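Local coordinates for protein VP5 (Halorubrum pleomorphic virus 2, PDB 6QGI) that is an envelope protein of a pleomorphic virus of haloarchaea and probably drives fusion of the viral membrane with that of its host, at residues I153-N159 and T181-G187; L144-D150 and L203-N208; G140-L144 and P211-Y215; F113-W117 and Y193-S197. All blocks are in the same frame, centred on the assembly; numbering follows the deposited sequence.

All four contacts fall within the N-terminal envelope-protein family region. Contact 4 is the buried one, an apolar packing of helix 91-133 against the loop that follows strand 189-193, and it has no hydrogen bond between its segments. Contacts 1, 2 and 3 lie farther from the chain centre, are partly buried and rest on backbone hydrogen bonds: a regular antiparallel ladder in contact 1, single bridges in contacts 2 and 3. Contacts 2 and 3 share Leu144 and both start from the loop between helix 91-133 and strand 155-159; contact 2 joins it to loop 203-208, contact 3 to strand 212-215. Contacts 1 and 4 meet through the bond between Val182 and Tyr193.

Contact 1. Residues I153-N159 and T181-G187; sequences IEDLLAN and TVEVDRG
Asn159 and Glu183 meet at a tightly bonded part of an antiparallel strand pair. Asn159 ND2 donates to Glu183 OE2 at 2.9 Å, within the plane of its own amide and onto the anti lone pair of the carboxylate, and also to Thr181 OG1 at 3.0 Å; Thr181 OG1 also hydrogen-bonds Asp165 O. Glu183 CG stands anti to the backbone N (chi1 -173°) and the chain runs on extended, which carries the carboxylate of the buried Glu183 alongside Leu157, whose CD1 lies 3.7 Å from Glu183 OE1. Beneath them the ladder is regular: Leu157 N binds Glu183 O at 2.9 Å, and Glu183 N returns a bond to Leu157 O. On the other sheet face Leu156 CD1 packs beside Val182 CG1 at 4.1 Å. Solvent reaches the other end at Glu154, Arg186 and Gly187. There Glu154 N makes only a weak bond to Asp185 O, and Glu154 OE1 lies 3.3 Å from Asp185 OD1, a closeness of like charges that is probably mildly unfavourable. Asp185 OD1 accepts from Gly187 N in an Asx turn, while Asp155 turns to Lys139. Strand 189-193 extends the sheet beyond 181-186, and helix 91-133 packs on the Ala158 and Val182 face through Val121 and Trp117.

Contact 2. Residues L144-D150 and L203-N208; sequences LMLNGSD and LGDLKN
A type I beta turn, Asn147 to Asp150, lies against the loop 203-208, and a single backbone bridge joins Asn147 to Leu206. Lys207 N gives the straight bond of the contact, reaching Leu146 O at 3.0 Å with an angle of 177° at the hydrogen, although it arrives above the carbonyl plane. Gly148 N is shared between two carbonyls, Leu203 O at 2.9 Å and Asp205 O at 3.2 Å, both weak because the hydrogen points between them. Beside this shared N-H, Leu203 CD2 rests 3.7 Å from Gly148 C. The turn is braced from within by Asn147, whose chi1 of 56° sets CG between the backbone N and carbonyl carbon; its OD1 accepts a weak bond from Ser149 N and a hydrogen bond from Asn151 N. The exposed side is carried by Lys207, which stretches out with its CG anti to the backbone N and passes CB by Asn147 O at 3.4 Å. Farther along, its CD touches Leu144 CD2 at 3.8 Å. The CE methylene of Lys207 lies against Asp150 OD1 at 3.3 Å, while NZ, at 3.9 Å from the same OD1, makes a long salt bridge. Deeper in, Leu206 turns away from the turn to pack on Ile153 and on Leu156 of strand 155-159, while Asp205 lies against Tyr191 and Tyr193 of strand 189-193.

Contact 3. Residues G140-L144 and P211-Y215; sequences GDVFL and PTVQY
The Phe143 ring is met obliquely by Pro211 and Val213, which lie alongside it and point the same way. Its CE1 touches Val213 CG2 at 3.5 Å, and its CD1 stands 4.0 Å from Pro211 CB. With CG anti to its own carbonyl carbon (chi1 -64°), the ring swings back toward 211-213 even though its CB bond starts away from them. Leu124, Ile127 and Leu128 of helix 91-133, and Leu156 of strand 155-159, also pack on Phe143 and supply further apolar contacts. The other planar side chain, the amide of Gln214, sits at the more open side of the contact. Its CG lies between the backbone N and carbonyl carbon, and this brings CG to 3.4 Å from Val142 O, while OE1 comes only loosely near Leu144 CD1.

Two backbone bonds hold the segments together. Gln214 N donates to Val142 O at 2.8 Å, almost straight at the hydrogen (175°), and Leu144 N donates to Thr212 O at 3.0 Å, lying in the carbonyl plane. Phe143 CA also approaches Thr212 O closely, at 3.2 Å, as a CA-H...O contact. Beyond these bonds Leu144 CB packs on Thr212 CB at 3.7 Å. Strand 212-215 pairs antiparallel with 218-221 in a two-stranded sheet, and this contact adds the loop 140-144 to it through the single bridge of Phe143 with Val213.

Contact 4. Residues F113-W117 and Y193-S197; sequences FLKTW and YDPMS
Pro195 packs against both Phe113 and Trp117, aromatic residues one turn apart on helix 91-133. Its CD sits over one face of the indole, 3.4 Å from the centroid of the five-membered ring and 3° off the normal, a CH-pi contact. The next ring atom, CG, rests on Trp117 CG and CD2, 3.6 Å from each. At the CB corner of the proline, Phe113 CE2 approaches to 3.4 Å, obliquely to the phenyl ring. Both aromatic residues hold CG anti to the backbone N (chi1 175° for Phe113 and 176° for Trp117), which sends the two rings out from the helix in the same direction. Leu114 adds to the shell: its CD2 lies 3.9 Å from Pro195 CG and 3.7 Å from Met196 SD, the methionine reaching it because its chain is bent at chi2 and chi3. Tyr193 O approaches the indole at its edge, 3.6 Å from Trp117 CZ2.

The loop is shaped by an Asx motif. Asp194 OD1 accepts from Ser197 N at 2.8 Å and from Ser197 OG, the two donors arriving from opposite faces of the carboxylate plane, and OD2 is bound by Thr167. The bonds to Ser197 bridge the backbone from Asp194 to Ser197, around Pro195. Trp117 is positioned in turn by its NE1 bond to Gly180 O, and Trp228 of helix 225-253 meets it edge-to-face while also touching the Phe113 ring. Farther out, Ile59 of helix 37-60 and Met235 pack on Phe113, and Met196 O accepts from Lys229.

Contact 1. Residues I153-N159 and T181-G187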
loop_
_atom_site.group_PDB
_atom_site.type_symbol
_atom_site.label_atom_id
_atom_site.label_comp_id
_atom_site.label_asym_id
_atom_site.label_seq_id
_atom_site.Cartn_x
_atom_site.Cartn_y
_atom_site.Cartn_z
ATOM N N ILE A 153 6.526 -31.293 0.832
ATOM C CA ILE A 153 5.388 -31.362 -0.093
ATOM C C ILE A 153 5.861 -32.051 -1.386
ATOM O O ILE A 153 7.057 -31.997 -1.698
ATOM C CB ILE A 153 4.756 -29.960 -0.351
ATOM C CG1 ILE A 153 5.758 -28.966 -0.997
ATOM C CG2 ILE A 153 4.137 -29.394 0.938
ATOM C CD1 ILE A 153 5.145 -27.856 -1.791
ATOM N N GLU A 154 4.949 -32.727 -2.111
ATOM C CA GLU A 154 5.311 -33.449 -3.340
ATOM C C GLU A 154 5.779 -32.488 -4.442
ATOM O O GLU A 154 6.756 -32.792 -5.132
ATOM C CB GLU A 154 4.165 -34.333 -3.844
ATOM C CG GLU A 154 3.939 -35.576 -2.998
ATOM C CD GLU A 154 3.683 -36.862 -3.764
ATOM O OE1 GLU A 154 3.203 -36.794 -4.920
ATOM O OE2 GLU A 154 3.957 -37.945 -3.198
ATOM N N ASP A 155 5.102 -31.330 -4.581
ATOM C CA ASP A 155 5.426 -30.270 -5.538
ATOM C C ASP A 155 4.681 -28.973 -5.216
ATOM O O ASP A 155 3.618 -28.991 -4.586
ATOM C CB ASP A 155 5.125 -30.694 -6.994
ATOM C CG ASP A 155 6.091 -30.164 -8.049
ATOM O OD1 ASP A 155 7.039 -29.432 -7.681
ATOM O OD2 ASP A 155 5.909 -30.495 -9.239
ATOM N N LEU A 156 5.276 -27.848 -5.633
ATOM C CA LEU A 156 4.733 -26.499 -5.521
ATOM C C LEU A 156 4.543 -26.006 -6.946
ATOM O O LEU A 156 5.521 -25.894 -7.689
ATOM C CB LEU A 156 5.661 -25.585 -4.689
ATOM C CG LEU A 156 5.397 -24.069 -4.702
ATOM C CD1 LEU A 156 4.100 -23.711 -3.989
ATOM C CD2 LEU A 156 6.550 -23.322 -4.084
ATOM N N LEU A 157 3.280 -25.802 -7.354
ATOM C CA LEU A 157 2.936 -25.392 -8.715
ATOM C C LEU A 157 2.086 -24.117 -8.742
ATOM O O LEU A 157 1.445 -23.767 -7.754
ATOM C CB LEU A 157 2.210 -26.537 -9.448
ATOM C CG LEU A 157 2.999 -27.850 -9.627
ATOM C CD1 LEU A 157 2.099 -28.976 -10.062
ATOM C CD2 LEU A 157 4.168 -27.686 -10.594
ATOM N N ALA A 158 2.123 -23.409 -9.871
ATOM C CA ALA A 158 1.369 -22.181 -10.087
ATOM C C ALA A 158 0.619 -22.281 -11.403
ATOM O O ALA A 158 1.221 -22.541 -12.447
ATOM C CB ALA A 158 2.293 -20.978 -10.075
ATOM N N ASN A 159 -0.711 -22.146 -11.336
ATOM C CA ASN A 159 -1.590 -22.237 -12.498
ATOM C C ASN A 159 -2.120 -20.839 -12.828
ATOM O O ASN A 159 -3.040 -20.378 -12.152
ATOM C CB ASN A 159 -2.716 -23.228 -12.224
ATOM C CG ASN A 159 -2.223 -24.516 -11.637
ATOM O OD1 ASN A 159 -1.701 -25.387 -12.336
ATOM N ND2 ASN A 159 -2.377 -24.662 -10.337
ATOM N N THR A 181 -4.101 -19.902 -9.466
ATOM C CA THR A 181 -4.053 -20.677 -8.226
ATOM C C THR A 181 -2.650 -21.137 -7.875
ATOM O O THR A 181 -1.860 -21.480 -8.758
ATOM C CB THR A 181 -4.985 -21.904 -8.254
ATOM O OG1 THR A 181 -4.557 -22.829 -9.256
ATOM C CG2 THR A 181 -6.444 -21.541 -8.413
ATOM N N VAL A 182 -2.366 -21.162 -6.568
ATOM C CA VAL A 182 -1.134 -21.686 -5.990
ATOM C C VAL A 182 -1.471 -23.135 -5.618
ATOM O O VAL A 182 -2.341 -23.372 -4.782
ATOM C CB VAL A 182 -0.603 -20.836 -4.803
ATOM C CG1 VAL A 182 0.709 -21.400 -4.269
ATOM C CG2 VAL A 182 -0.430 -19.375 -5.208
ATOM N N GLU A 183 -0.845 -24.091 -6.310
ATOM C CA GLU A 183 -1.082 -25.528 -6.173
ATOM C C GLU A 183 -0.047 -26.219 -5.290
ATOM O O GLU A 183 1.154 -25.998 -5.452
ATOM C CB GLU A 183 -1.074 -26.167 -7.572
ATOM C CG GLU A 183 -1.474 -27.630 -7.648
ATOM C CD GLU A 183 -1.526 -28.212 -9.051
ATOM O OE1 GLU A 183 -1.430 -29.453 -9.172
ATOM O OE2 GLU A 183 -1.674 -27.437 -10.025
ATOM N N VAL A 184 -0.527 -27.086 -4.381
ATOM C CA VAL A 184 0.287 -27.934 -3.507
ATOM C C VAL A 184 -0.024 -29.367 -3.906
ATOM O O VAL A 184 -1.123 -29.843 -3.621
ATOM C CB VAL A 184 0.058 -27.687 -1.987
ATOM C CG1 VAL A 184 0.951 -28.594 -1.137
ATOM C CG2 VAL A 184 0.278 -26.228 -1.619
ATOM N N ASP A 185 0.911 -30.033 -4.612
ATOM C CA ASP A 185 0.742 -31.418 -5.061
ATOM C C ASP A 185 0.836 -32.371 -3.870
ATOM O O ASP A 185 1.792 -32.299 -3.091
ATOM C CB ASP A 185 1.781 -31.780 -6.135
ATOM C CG ASP A 185 1.519 -33.081 -6.872
ATOM O OD1 ASP A 185 1.836 -34.155 -6.316
ATOM O OD2 ASP A 185 1.024 -33.025 -8.017
ATOM N N ARG A 186 -0.189 -33.223 -3.704
ATOM C CA ARG A 186 -0.274 -34.230 -2.636
ATOM C C ARG A 186 -0.498 -35.619 -3.274
ATOM O O ARG A 186 -1.074 -36.522 -2.657
ATOM C CB ARG A 186 -1.399 -33.869 -1.636
ATOM C CG ARG A 186 -1.230 -32.505 -0.965
ATOM C CD ARG A 186 -2.157 -32.315 0.219
ATOM N NE ARG A 186 -1.532 -32.713 1.484
ATOM C CZ ARG A 186 -1.908 -33.755 2.221
ATOM N NH1 ARG A 186 -2.921 -34.521 1.837
ATOM N NH2 ARG A 186 -1.277 -34.033 3.355
ATOM N N GLY A 187 -0.020 -35.758 -4.512
ATOM C CA GLY A 187 -0.175 -36.952 -5.334
ATOM C C GLY A 187 -1.381 -36.798 -6.236
ATOM O O GLY A 187 -1.426 -35.873 -7.056
#

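Contact 2. Residues L144-D150 and L203-N208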
loop_
_atom_site.group_PDB
_atom_site.type_symbol
_atom_site.label_atom_id
_atom_site.label_comp_id
_atom_site.label_asym_id
_atom_site.label_seq_id
_atom_site.Cartn_x
_atom_site.Cartn_y
_atom_site.Cartn_z
ATOM N N LEU A 144 10.980 -23.366 0.698
ATOM C CA LEU A 144 10.977 -24.187 1.918
ATOM C C LEU A 144 10.437 -25.595 1.619
ATOM O O LEU A 144 11.032 -26.581 2.050
ATOM C CB LEU A 144 10.158 -23.511 3.031
ATOM C CG LEU A 144 10.151 -24.192 4.405
ATOM C CD1 LEU A 144 11.472 -24.017 5.127
ATOM C CD2 LEU A 144 9.027 -23.672 5.260
ATOM N N MET A 145 9.325 -25.671 0.851
ATOM C CA MET A 145 8.660 -26.893 0.374
ATOM C C MET A 145 8.157 -27.750 1.530
ATOM O O MET A 145 8.078 -28.974 1.405
ATOM C CB MET A 145 9.585 -27.717 -0.552
ATOM C CG MET A 145 10.110 -26.939 -1.746
ATOM S SD MET A 145 8.845 -26.604 -2.981
ATOM C CE MET A 145 8.853 -28.159 -3.870
ATOM N N LEU A 146 7.793 -27.101 2.641
ATOM C CA LEU A 146 7.274 -27.777 3.823
ATOM C C LEU A 146 5.803 -27.481 4.027
ATOM O O LEU A 146 5.304 -26.453 3.563
ATOM C CB LEU A 146 8.049 -27.369 5.094
ATOM C CG LEU A 146 9.488 -27.839 5.258
ATOM C CD1 LEU A 146 10.041 -27.368 6.579
ATOM C CD2 LEU A 146 9.603 -29.350 5.170
ATOM N N ASN A 147 5.118 -28.373 4.749
ATOM C CA ASN A 147 3.718 -28.202 5.125
ATOM C C ASN A 147 3.645 -28.033 6.659
ATOM O O ASN A 147 4.693 -27.902 7.305
ATOM C CB ASN A 147 2.846 -29.362 4.608
ATOM C CG ASN A 147 3.278 -30.748 5.029
ATOM O OD1 ASN A 147 3.742 -30.982 6.150
ATOM N ND2 ASN A 147 3.109 -31.709 4.132
ATOM N N GLY A 148 2.431 -28.034 7.211
ATOM C CA GLY A 148 2.177 -27.898 8.645
ATOM C C GLY A 148 2.848 -28.943 9.518
ATOM O O GLY A 148 3.264 -28.632 10.637
ATOM N N SER A 149 2.985 -30.184 8.994
ATOM C CA SER A 149 3.617 -31.337 9.653
ATOM C C SER A 149 5.160 -31.294 9.570
ATOM O O SER A 149 5.819 -32.219 10.051
ATOM C CB SER A 149 3.120 -32.635 9.022
ATOM O OG SER A 149 1.722 -32.812 9.171
ATOM N N ASP A 150 5.724 -30.227 8.948
ATOM C CA ASP A 150 7.154 -29.990 8.698
ATOM C C ASP A 150 7.713 -31.089 7.772
ATOM O O ASP A 150 8.909 -31.408 7.802
ATOM C CB ASP A 150 7.963 -29.850 10.007
ATOM C CG ASP A 150 7.536 -28.669 10.862
ATOM O OD1 ASP A 150 7.395 -27.554 10.309
ATOM O OD2 ASP A 150 7.342 -28.860 12.083
ATOM N N LEU A 203 -3.109 -29.611 8.107
ATOM C CA LEU A 203 -1.642 -29.595 8.156
ATOM C C LEU A 203 -0.993 -29.876 6.778
ATOM O O LEU A 203 0.230 -29.799 6.654
ATOM C CB LEU A 203 -1.104 -30.586 9.208
ATOM C CG LEU A 203 -1.351 -30.257 10.684
ATOM C CD1 LEU A 203 -1.075 -31.469 11.550
ATOM C CD2 LEU A 203 -0.497 -29.083 11.156
ATOM N N GLY A 204 -1.810 -30.169 5.766
ATOM C CA GLY A 204 -1.343 -30.419 4.406
ATOM C C GLY A 204 -0.993 -29.147 3.658
ATOM O O GLY A 204 -0.345 -29.200 2.609
ATOM N N ASP A 205 -1.437 -27.995 4.181
ATOM C CA ASP A 205 -1.181 -26.681 3.589
ATOM C C ASP A 205 0.261 -26.251 3.800
ATOM O O ASP A 205 0.876 -26.678 4.781
ATOM C CB ASP A 205 -2.140 -25.636 4.185
ATOM C CG ASP A 205 -3.594 -25.882 3.851
ATOM O OD1 ASP A 205 -3.887 -26.892 3.190
ATOM O OD2 ASP A 205 -4.437 -25.072 4.260
ATOM N N LEU A 206 0.790 -25.388 2.899
ATOM C CA LEU A 206 2.147 -24.833 3.000
ATOM C C LEU A 206 2.346 -24.302 4.418
ATOM O O LEU A 206 1.465 -23.601 4.922
ATOM C CB LEU A 206 2.385 -23.709 1.965
ATOM C CG LEU A 206 2.450 -24.092 0.490
ATOM C CD1 LEU A 206 2.354 -22.864 -0.385
ATOM C CD2 LEU A 206 3.719 -24.866 0.158
ATOM N N LYS A 207 3.446 -24.702 5.079
ATOM C CA LYS A 207 3.771 -24.376 6.469
ATOM C C LYS A 207 3.353 -22.961 6.874
ATOM O O LYS A 207 2.844 -22.774 7.978
ATOM C CB LYS A 207 5.277 -24.554 6.733
ATOM C CG LYS A 207 5.618 -24.701 8.209
ATOM C CD LYS A 207 7.070 -24.406 8.484
ATOM C CE LYS A 207 7.307 -24.241 9.962
ATOM N NZ LYS A 207 8.706 -23.841 10.247
ATOM N N ASN A 208 3.550 -21.983 5.984
ATOM C CA ASN A 208 3.260 -20.590 6.273
ATOM C C ASN A 208 2.216 -20.005 5.327
ATOM O O ASN A 208 2.178 -18.792 5.134
ATOM C CB ASN A 208 4.554 -19.785 6.216
ATOM C CG ASN A 208 5.667 -20.347 7.054
ATOM O OD1 ASN A 208 5.463 -20.809 8.179
ATOM N ND2 ASN A 208 6.871 -20.325 6.520
#

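Contact 3. Residues G140-L144 and P211-Y215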
loop_
_atom_site.group_PDB
_atom_site.type_symbol
_atom_site.label_atom_id
_atom_site.label_comp_id
_atom_site.label_asym_id
_atom_site.label_seq_id
_atom_site.Cartn_x
_atom_site.Cartn_y
_atom_site.Cartn_z
ATOM N N GLY A 140 13.381 -27.020 -4.212
ATOM C CA GLY A 140 13.790 -27.127 -2.814
ATOM C C GLY A 140 14.997 -26.306 -2.406
ATOM O O GLY A 140 15.253 -26.153 -1.209
ATOM N N ASP A 141 15.751 -25.773 -3.384
ATOM C CA ASP A 141 16.940 -24.946 -3.143
ATOM C C ASP A 141 16.573 -23.463 -2.986
ATOM O O ASP A 141 17.385 -22.687 -2.465
ATOM C CB ASP A 141 17.966 -25.122 -4.277
ATOM C CG ASP A 141 18.463 -26.547 -4.444
ATOM O OD1 ASP A 141 19.070 -27.081 -3.489
ATOM O OD2 ASP A 141 18.251 -27.126 -5.533
ATOM N N VAL A 142 15.358 -23.071 -3.432
ATOM C CA VAL A 142 14.890 -21.684 -3.346
ATOM C C VAL A 142 13.612 -21.581 -2.475
ATOM O O VAL A 142 13.388 -20.532 -1.868
ATOM C CB VAL A 142 14.708 -21.002 -4.735
ATOM C CG1 VAL A 142 16.050 -20.809 -5.431
ATOM C CG2 VAL A 142 13.748 -21.771 -5.641
ATOM N N PHE A 143 12.803 -22.665 -2.399
ATOM C CA PHE A 143 11.564 -22.727 -1.611
ATOM C C PHE A 143 11.686 -23.674 -0.420
ATOM O O PHE A 143 12.393 -24.675 -0.513
ATOM C CB PHE A 143 10.370 -23.156 -2.483
ATOM C CG PHE A 143 10.025 -22.190 -3.586
ATOM C CD1 PHE A 143 9.309 -21.029 -3.319
ATOM C CD2 PHE A 143 10.395 -22.451 -4.899
ATOM C CE1 PHE A 143 8.984 -20.138 -4.346
ATOM C CE2 PHE A 143 10.093 -21.547 -5.921
ATOM C CZ PHE A 143 9.387 -20.400 -5.639
ATOM N N LEU A 144 10.980 -23.366 0.698
ATOM C CA LEU A 144 10.977 -24.187 1.918
ATOM C C LEU A 144 10.437 -25.595 1.619
ATOM O O LEU A 144 11.032 -26.581 2.050
ATOM C CB LEU A 144 10.158 -23.511 3.031
ATOM C CG LEU A 144 10.151 -24.192 4.405
ATOM C CD1 LEU A 144 11.472 -24.017 5.127
ATOM C CD2 LEU A 144 9.027 -23.672 5.260
ATOM N N PRO A 211 3.986 -19.651 -0.513
ATOM C CA PRO A 211 5.367 -20.144 -0.674
ATOM C C PRO A 211 6.377 -19.358 0.156
ATOM O O PRO A 211 6.252 -18.143 0.315
ATOM C CB PRO A 211 5.651 -19.973 -2.169
ATOM C CG PRO A 211 4.333 -19.791 -2.817
ATOM C CD PRO A 211 3.400 -19.232 -1.804
ATOM N N THR A 212 7.360 -20.065 0.704
ATOM C CA THR A 212 8.421 -19.459 1.498
ATOM C C THR A 212 9.675 -19.448 0.632
ATOM O O THR A 212 10.217 -20.505 0.310
ATOM C CB THR A 212 8.569 -20.189 2.836
ATOM O OG1 THR A 212 7.380 -19.993 3.591
ATOM C CG2 THR A 212 9.759 -19.717 3.641
ATOM N N VAL A 213 10.092 -18.250 0.209
ATOM C CA VAL A 213 11.290 -18.085 -0.617
ATOM C C VAL A 213 12.468 -17.823 0.310
ATOM O O VAL A 213 12.415 -16.920 1.138
ATOM C CB VAL A 213 11.139 -16.990 -1.700
ATOM C CG1 VAL A 213 12.413 -16.858 -2.524
ATOM C CG2 VAL A 213 9.960 -17.293 -2.611
ATOM N N GLN A 214 13.519 -18.624 0.174
ATOM C CA GLN A 214 14.713 -18.500 0.995
ATOM C C GLN A 214 15.963 -18.250 0.148
ATOM O O GLN A 214 16.072 -18.765 -0.964
ATOM C CB GLN A 214 14.894 -19.752 1.877
ATOM C CG GLN A 214 15.021 -21.081 1.115
ATOM C CD GLN A 214 15.217 -22.262 2.031
ATOM O OE1 GLN A 214 14.758 -22.282 3.181
ATOM N NE2 GLN A 214 15.887 -23.291 1.526
ATOM N N TYR A 215 16.896 -17.449 0.693
ATOM C CA TYR A 215 18.209 -17.133 0.123
ATOM C C TYR A 215 19.140 -16.570 1.204
ATOM O O TYR A 215 18.786 -15.615 1.903
ATOM C CB TYR A 215 18.123 -16.165 -1.080
ATOM C CG TYR A 215 19.466 -15.638 -1.555
ATOM C CD1 TYR A 215 20.341 -16.448 -2.274
ATOM C CD2 TYR A 215 19.862 -14.331 -1.286
ATOM C CE1 TYR A 215 21.587 -15.979 -2.689
ATOM C CE2 TYR A 215 21.102 -13.847 -1.703
ATOM C CZ TYR A 215 21.963 -14.676 -2.404
ATOM O OH TYR A 215 23.187 -14.203 -2.810
#

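Contact 4. Residues F113-W117 and Y193-S197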
loop_
_atom_site.group_PDB
_atom_site.type_symbol
_atom_site.label_atom_id
_atom_site.label_comp_id
_atom_site.label_asym_id
_atom_site.label_seq_id
_atom_site.Cartn_x
_atom_site.Cartn_y
_atom_site.Cartn_z
ATOM N N PHE A 113 -8.059 -6.281 -7.690
ATOM C CA PHE A 113 -7.625 -7.145 -6.601
ATOM C C PHE A 113 -7.200 -8.528 -7.122
ATOM O O PHE A 113 -6.197 -9.073 -6.665
ATOM C CB PHE A 113 -8.757 -7.267 -5.566
ATOM C CG PHE A 113 -8.517 -8.221 -4.421
ATOM C CD1 PHE A 113 -7.789 -7.828 -3.310
ATOM C CD2 PHE A 113 -9.079 -9.492 -4.423
ATOM C CE1 PHE A 113 -7.573 -8.710 -2.250
ATOM C CE2 PHE A 113 -8.865 -10.370 -3.362
ATOM C CZ PHE A 113 -8.121 -9.971 -2.279
ATOM N N LEU A 114 -7.961 -9.088 -8.072
ATOM C CA LEU A 114 -7.678 -10.417 -8.616
ATOM C C LEU A 114 -6.573 -10.386 -9.670
ATOM O O LEU A 114 -5.845 -11.370 -9.780
ATOM C CB LEU A 114 -8.944 -11.087 -9.173
ATOM C CG LEU A 114 -10.027 -11.380 -8.124
ATOM C CD1 LEU A 114 -11.329 -11.797 -8.761
ATOM C CD2 LEU A 114 -9.533 -12.351 -7.063
ATOM N N LYS A 115 -6.402 -9.257 -10.392
ATOM C CA LYS A 115 -5.329 -9.093 -11.378
ATOM C C LYS A 115 -3.970 -9.028 -10.669
ATOM O O LYS A 115 -2.978 -9.545 -11.186
ATOM C CB LYS A 115 -5.549 -7.841 -12.232
ATOM C CG LYS A 115 -6.448 -8.030 -13.433
ATOM C CD LYS A 115 -6.662 -6.721 -14.180
ATOM C CE LYS A 115 -7.886 -6.773 -15.062
ATOM N NZ LYS A 115 -7.713 -7.713 -16.204
ATOM N N THR A 116 -3.944 -8.403 -9.472
ATOM C CA THR A 116 -2.765 -8.273 -8.609
ATOM C C THR A 116 -2.315 -9.669 -8.167
ATOM O O THR A 116 -1.112 -9.931 -8.166
ATOM C CB THR A 116 -3.076 -7.357 -7.413
ATOM O OG1 THR A 116 -3.589 -6.118 -7.891
ATOM C CG2 THR A 116 -1.860 -7.096 -6.521
ATOM N N TRP A 117 -3.282 -10.562 -7.828
ATOM C CA TRP A 117 -3.040 -11.955 -7.436
ATOM C C TRP A 117 -2.601 -12.762 -8.664
ATOM O O TRP A 117 -1.670 -13.560 -8.559
ATOM C CB TRP A 117 -4.293 -12.589 -6.775
ATOM C CG TRP A 117 -4.144 -14.052 -6.434
ATOM C CD1 TRP A 117 -4.508 -15.113 -7.209
ATOM C CD2 TRP A 117 -3.605 -14.609 -5.223
ATOM N NE1 TRP A 117 -4.223 -16.294 -6.562
ATOM C CE2 TRP A 117 -3.662 -16.016 -5.345
ATOM C CE3 TRP A 117 -3.065 -14.058 -4.051
ATOM C CZ2 TRP A 117 -3.209 -16.876 -4.337
ATOM C CZ3 TRP A 117 -2.619 -14.914 -3.052
ATOM C CH2 TRP A 117 -2.701 -16.305 -3.196
ATOM N N TYR A 193 -4.899 -22.666 -3.986
ATOM C CA TYR A 193 -5.073 -21.424 -3.233
ATOM C C TYR A 193 -5.344 -20.256 -4.144
ATOM O O TYR A 193 -4.639 -20.057 -5.133
ATOM C CB TYR A 193 -3.839 -21.092 -2.370
ATOM C CG TYR A 193 -3.351 -22.192 -1.450
ATOM C CD1 TYR A 193 -4.242 -23.004 -0.757
ATOM C CD2 TYR A 193 -1.988 -22.361 -1.210
ATOM C CE1 TYR A 193 -3.793 -23.996 0.109
ATOM C CE2 TYR A 193 -1.531 -23.328 -0.320
ATOM C CZ TYR A 193 -2.434 -24.142 0.335
ATOM O OH TYR A 193 -1.968 -25.116 1.174
ATOM N N ASP A 194 -6.337 -19.450 -3.769
ATOM C CA ASP A 194 -6.735 -18.233 -4.467
ATOM C C ASP A 194 -7.329 -17.273 -3.407
ATOM O O ASP A 194 -7.619 -17.734 -2.299
ATOM C CB ASP A 194 -7.716 -18.552 -5.632
ATOM C CG ASP A 194 -9.002 -19.257 -5.256
ATOM O OD1 ASP A 194 -9.193 -19.542 -4.083
ATOM O OD2 ASP A 194 -9.818 -19.497 -6.139
ATOM N N PRO A 195 -7.506 -15.957 -3.673
ATOM C CA PRO A 195 -8.041 -15.066 -2.627
ATOM C C PRO A 195 -9.465 -15.403 -2.139
ATOM O O PRO A 195 -9.837 -14.968 -1.047
ATOM C CB PRO A 195 -8.018 -13.687 -3.290
ATOM C CG PRO A 195 -7.063 -13.800 -4.401
ATOM C CD PRO A 195 -7.176 -15.199 -4.892
ATOM N N MET A 196 -10.218 -16.172 -2.932
ATOM C CA MET A 196 -11.618 -16.534 -2.577
ATOM C C MET A 196 -11.669 -17.760 -1.653
ATOM O O MET A 196 -12.433 -17.716 -0.668
ATOM C CB MET A 196 -12.443 -16.817 -3.836
ATOM C CG MET A 196 -12.460 -15.663 -4.820
ATOM S SD MET A 196 -10.957 -15.586 -5.827
ATOM C CE MET A 196 -11.415 -16.662 -7.185
ATOM N N SER A 197 -10.903 -18.811 -1.963
ATOM C CA SER A 197 -10.927 -20.038 -1.166
ATOM C C SER A 197 -10.018 -19.961 0.062
ATOM O O SER A 197 -10.340 -20.555 1.092
ATOM C CB SER A 197 -10.539 -21.243 -2.019
ATOM O OG SER A 197 -9.140 -21.338 -2.248
#